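CT021 (Chlamydia trachomatis serovar L2, PDB 6UXD) is of unknown function but belongs to a family grouped with LolA and LolB, the bacterial lipoprotein carrier and its receptor, so a role in binding lipid-like molecules is conceivable. Local coordinates at residues T187-D190 and T195-I198; Y80-R83 and P88-I91. One frame throughout, in Å; residues are numbered along the deposited sequence.

Interaction 1: T187-D190 and T195-I198. Unlike the reference sequence in segment 187-190: Asp190 (reference Glu).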
loop_
_atom_site.group_PDB
_atom_site.type_symbol
_atom_site.label_atom_id
_atom_site.label_comp_id
_atom_site.label_asym_id
_atom_site.label_seq_id
_atom_site.Cartn_x
_atom_site.Cartn_y
_atom_site.Cartn_z
ATOM N N THR A 187 -6.251 -6.759 -4.204
ATOM C CA THR A 187 -5.239 -7.807 -4.156
ATOM C C THR A 187 -5.835 -9.068 -3.553
ATOM O O THR A 187 -6.447 -9.021 -2.483
ATOM C CB THR A 187 -4.029 -7.340 -3.346
ATOM O OG1 THR A 187 -3.535 -6.124 -3.918
ATOM C CG2 THR A 187 -2.927 -8.399 -3.360
ATOM N N SER A 188 -5.658 -10.189 -4.242
ATOM C CA SER A 188 -6.182 -11.475 -3.817
ATOM C C SER A 188 -5.024 -12.456 -3.738
ATOM O O SER A 188 -4.258 -12.587 -4.697
ATOM C CB SER A 188 -7.258 -11.962 -4.798
ATOM O OG SER A 188 -7.671 -13.287 -4.515
ATOM N N ILE A 189 -4.880 -13.131 -2.599
ATOM C CA ILE A 189 -3.779 -14.072 -2.407
ATOM C C ILE A 189 -4.306 -15.396 -1.869
ATOM O O ILE A 189 -5.049 -15.420 -0.879
ATOM C CB ILE A 189 -2.686 -13.507 -1.472
ATOM C CG1 ILE A 189 -1.589 -14.554 -1.261
ATOM C CG2 ILE A 189 -3.255 -13.085 -0.154
ATOM C CD1 ILE A 189 -0.228 -13.968 -0.905
ATOM N N ASP A 190 -3.937 -16.489 -2.547
ATOM C CA ASP A 190 -4.131 -17.835 -2.014
ATOM C C ASP A 190 -3.422 -17.985 -0.672
ATOM O O ASP A 190 -2.280 -17.544 -0.503
ATOM C CB ASP A 190 -3.564 -18.893 -2.965
ATOM C CG ASP A 190 -4.305 -18.982 -4.286
ATOM O OD1 ASP A 190 -5.297 -18.246 -4.469
ATOM O OD2 ASP A 190 -3.885 -19.809 -5.144
ATOM N N THR A 195 -8.658 -17.945 0.469
ATOM C CA THR A 195 -8.228 -16.737 -0.218
ATOM C C THR A 195 -8.389 -15.498 0.664
ATOM O O THR A 195 -9.285 -15.399 1.503
ATOM C CB THR A 195 -9.004 -16.584 -1.528
ATOM O OG1 THR A 195 -8.397 -17.411 -2.536
ATOM C CG2 THR A 195 -9.026 -15.129 -2.007
ATOM N N VAL A 196 -7.483 -14.547 0.474
ATOM C CA VAL A 196 -7.431 -13.328 1.264
ATOM C C VAL A 196 -7.458 -12.133 0.329
ATOM O O VAL A 196 -6.735 -12.104 -0.676
ATOM C CB VAL A 196 -6.176 -13.288 2.149
ATOM C CG1 VAL A 196 -6.066 -11.956 2.818
ATOM C CG2 VAL A 196 -6.218 -14.413 3.154
ATOM N N ILE A 197 -8.283 -11.145 0.676
ATOM C CA ILE A 197 -8.498 -9.950 -0.123
ATOM C C ILE A 197 -7.996 -8.765 0.679
ATOM O O ILE A 197 -8.394 -8.579 1.836
ATOM C CB ILE A 197 -9.986 -9.738 -0.477
ATOM C CG1 ILE A 197 -10.547 -10.915 -1.278
ATOM C CG2 ILE A 197 -10.142 -8.402 -1.217
ATOM C CD1 ILE A 197 -9.948 -11.095 -2.627
ATOM N N ILE A 198 -7.116 -7.981 0.073
ATOM C CA ILE A 198 -6.779 -6.649 0.549
ATOM C C ILE A 198 -7.437 -5.686 -0.421
ATOM O O ILE A 198 -7.132 -5.689 -1.623
ATOM C CB ILE A 198 -5.268 -6.412 0.632
ATOM C CG1 ILE A 198 -4.617 -7.425 1.581
ATOM C CG2 ILE A 198 -4.982 -5.000 1.128
ATOM C CD1 ILE A 198 -3.755 -8.423 0.875
HETATM O O HOH W 1 -5.522 -3.666 -2.677
#
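Thr187, Ser188 and Ile189 pair in antiparallel register with Ile198, Ile197 and Val196, the facing arms of a beta hairpin at the protein surface. Two hydrogen-bonded pairs, Thr187 with Ile198 and Ile189 with Val196, flank the non-hydrogen-bonded pair of Ser188 and Ile197. Ile198 N reaches Thr187 O at 2.8 Å in the carbonyl plane, whereas Val196 N, nearer the turn, approaches Ile189 O tilted 24° from the plane of that second carbonyl. The side chain of Ile197 leans back over its partner strand. Its CB lies 4.1 Å from Thr187 O and its CG2 4.0 Å from the same oxygen. CG1 sits beside the backbone N (chi1 -60°), and the next torsion (chi2 -65°) swings CD1 to 3.6 Å from Ser188 CB. Ser188 OG, in turn, is 3.4 Å from Thr195 CG2, so the hydroxyl has a methyl of each residue, Ile197 and Thr195, beside it. On the reverse face Ile189 and Val196 run side by side, CG2 of the isoleucine 3.7 Å from CB of the valine, while Ile171 and Leu166 further cover Ile189. The backbone of Ser188 turns the other way, hydrogen-bonding with Leu172 of strand 170-176, so strand 186-189 is paired along both edges. At the far end, a water donates to Ile198 O at 2.8 Å and makes a weak bond of 3.4 Å to Thr187 OG1.

Interaction 2: Y80-R83 and P88-I91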
loop_
_atom_site.group_PDB
_atom_site.type_symbol
_atom_site.label_atom_id
_atom_site.label_comp_id
_atom_site.label_asym_id
_atom_site.label_seq_id
_atom_site.Cartn_x
_atom_site.Cartn_y
_atom_site.Cartn_z
ATOM N N TYR A 80 5.274 3.767 9.781
ATOM C CA TYR A 80 6.543 3.445 9.146
ATOM C C TYR A 80 6.864 4.434 8.032
ATOM O O TYR A 80 5.977 5.000 7.383
ATOM C CB TYR A 80 6.516 2.030 8.586
ATOM C CG TYR A 80 6.319 0.984 9.649
ATOM C CD1 TYR A 80 7.383 0.568 10.435
ATOM C CD2 TYR A 80 5.071 0.419 9.879
ATOM C CE1 TYR A 80 7.216 -0.383 11.416
ATOM C CE2 TYR A 80 4.892 -0.539 10.864
ATOM C CZ TYR A 80 5.971 -0.933 11.627
ATOM O OH TYR A 80 5.820 -1.878 12.611
ATOM N N LEU A 81 8.150 4.655 7.832
ATOM C CA LEU A 81 8.640 5.494 6.752
ATOM C C LEU A 81 9.635 4.656 5.976
ATOM O O LEU A 81 10.574 4.106 6.560
ATOM C CB LEU A 81 9.267 6.778 7.297
ATOM C CG LEU A 81 9.813 7.753 6.256
ATOM C CD1 LEU A 81 8.687 8.226 5.328
ATOM C CD2 LEU A 81 10.521 8.944 6.923
ATOM N N LEU A 82 9.413 4.530 4.674
ATOM C CA LEU A 82 10.246 3.718 3.804
ATOM C C LEU A 82 11.031 4.631 2.886
ATOM O O LEU A 82 10.453 5.512 2.242
ATOM C CB LEU A 82 9.420 2.759 2.944
ATOM C CG LEU A 82 8.938 1.459 3.571
ATOM C CD1 LEU A 82 8.118 1.703 4.798
ATOM C CD2 LEU A 82 8.134 0.686 2.535
ATOM N N ARG A 83 12.325 4.403 2.809
ATOM C CA ARG A 83 13.173 5.061 1.825
ATOM C C ARG A 83 13.543 4.009 0.787
ATOM O O ARG A 83 14.256 3.046 1.100
ATOM C CB ARG A 83 14.417 5.662 2.477
ATOM C CG ARG A 83 15.210 6.541 1.540
ATOM C CD ARG A 83 16.596 6.832 2.092
ATOM N NE ARG A 83 17.301 7.758 1.214
ATOM C CZ ARG A 83 18.134 7.408 0.236
ATOM N NH1 ARG A 83 18.413 6.132 -0.012
ATOM N NH2 ARG A 83 18.708 8.355 -0.494
ATOM N N PRO A 88 19.606 -0.919 -0.666
ATOM C CA PRO A 88 18.647 -1.719 0.093
ATOM C C PRO A 88 17.655 -0.837 0.826
ATOM O O PRO A 88 17.943 0.309 1.191
ATOM C CB PRO A 88 19.529 -2.517 1.061
ATOM C CG PRO A 88 20.856 -2.584 0.362
ATOM C CD PRO A 88 20.994 -1.243 -0.296
ATOM N N LEU A 89 16.460 -1.383 1.007
ATOM C CA LEU A 89 15.384 -0.640 1.642
ATOM C C LEU A 89 15.780 -0.222 3.052
ATOM O O LEU A 89 16.363 -0.999 3.811
ATOM C CB LEU A 89 14.122 -1.498 1.690
ATOM C CG LEU A 89 12.902 -0.787 2.283
ATOM C CD1 LEU A 89 12.389 0.243 1.280
ATOM C CD2 LEU A 89 11.807 -1.777 2.675
ATOM N N MET A 90 15.454 1.011 3.406
ATOM C CA MET A 90 15.648 1.500 4.759
ATOM C C MET A 90 14.298 1.901 5.323
ATOM O O MET A 90 13.525 2.602 4.662
ATOM C CB MET A 90 16.637 2.671 4.779
ATOM C CG MET A 90 16.770 3.329 6.142
ATOM S SD MET A 90 18.205 4.436 6.264
ATOM C CE MET A 90 18.344 5.031 4.608
ATOM N N ILE A 91 14.008 1.430 6.535
ATOM C CA ILE A 91 12.733 1.652 7.186
ATOM C C ILE A 91 12.974 2.410 8.479
ATOM O O ILE A 91 13.936 2.134 9.200
ATOM C CB ILE A 91 12.005 0.327 7.489
ATOM C CG1 ILE A 91 11.790 -0.471 6.206
ATOM C CG2 ILE A 91 10.698 0.597 8.187
ATOM C CD1 ILE A 91 11.008 -1.753 6.446
HETATM O O HOH W 2 17.016 2.763 0.539
#
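Tyr80 and Arg83 bring the two flat groups of strand 79-84 against residues of the returning strand, each meeting a methyl that arrives obliquely to its plane. For the phenol ring the methyl is CG2 of Ile91, 4.0 Å from Tyr80 CD1; the Tyr80 side chain also touches Pro107. For the guanidinium it is CE of Met90, which comes closest to the aliphatic part of the arginine, 3.6 Å from Arg83 CD. The methionine chain bends at its last torsion (chi3 31°), carrying CE across the arginine, whose own chain stays extended from CG to NE. The charged tip of Arg83 goes further, to a salt bridge between NH2 and Glu41 OE2, and its side chain also touches Trp44 of strand 43-50. The backbones pair unevenly. Arg83 N points almost straight at Met90 O at 2.8 Å (178° at the hydrogen), but the return bond from Met90 N to Arg83 O is weak at 3.3 Å. That second oxygen has other company: Leu89 CD1 lies 3.4 Å from Arg83 O, and near the turn a water lies within hydrogen-bonding distance of two carbonyls, 2.8 Å from Arg83 O and 2.7 Å from Pro88 O. Leu82 and Ile91 form the adjoining non-hydrogen-bonded pair. Their side chains face helix 108-116, both touching Phe111, and Leu89 joins them there by touching Val112. Leu82 is also bonded through its backbone to Val45, and Ile91 to Leu102, so each strand has a further neighbour. The whole is a beta hairpin in an antiparallel sheet with a helix packed on the face that carries Leu82 and Ile91, consistent with the curved sheet and helices of LolA- and LolB-like folds.

Overall arrangement
Both interactions close beta hairpins, each linking two successive antiparallel strands, but on opposite sides of the chain's centre: their own centres are about 25 Å apart and their nearest atoms about 14 Å. Strand pairing connects them indirectly, running from strand 79-84 through 43-50, 29-38 and 21-26 to strand 196-204. Interaction 1 is a surface contact held by a regular ladder of backbone bonds, with small hydroxyl and branched aliphatic side chains and only one buried residue, Ile189. Interaction 2 is partly buried: its ladder is less even, and it adds helix packing on one face and an arginine with a carboxylate partner on the other, so its side chains reach further into the rest of the fold.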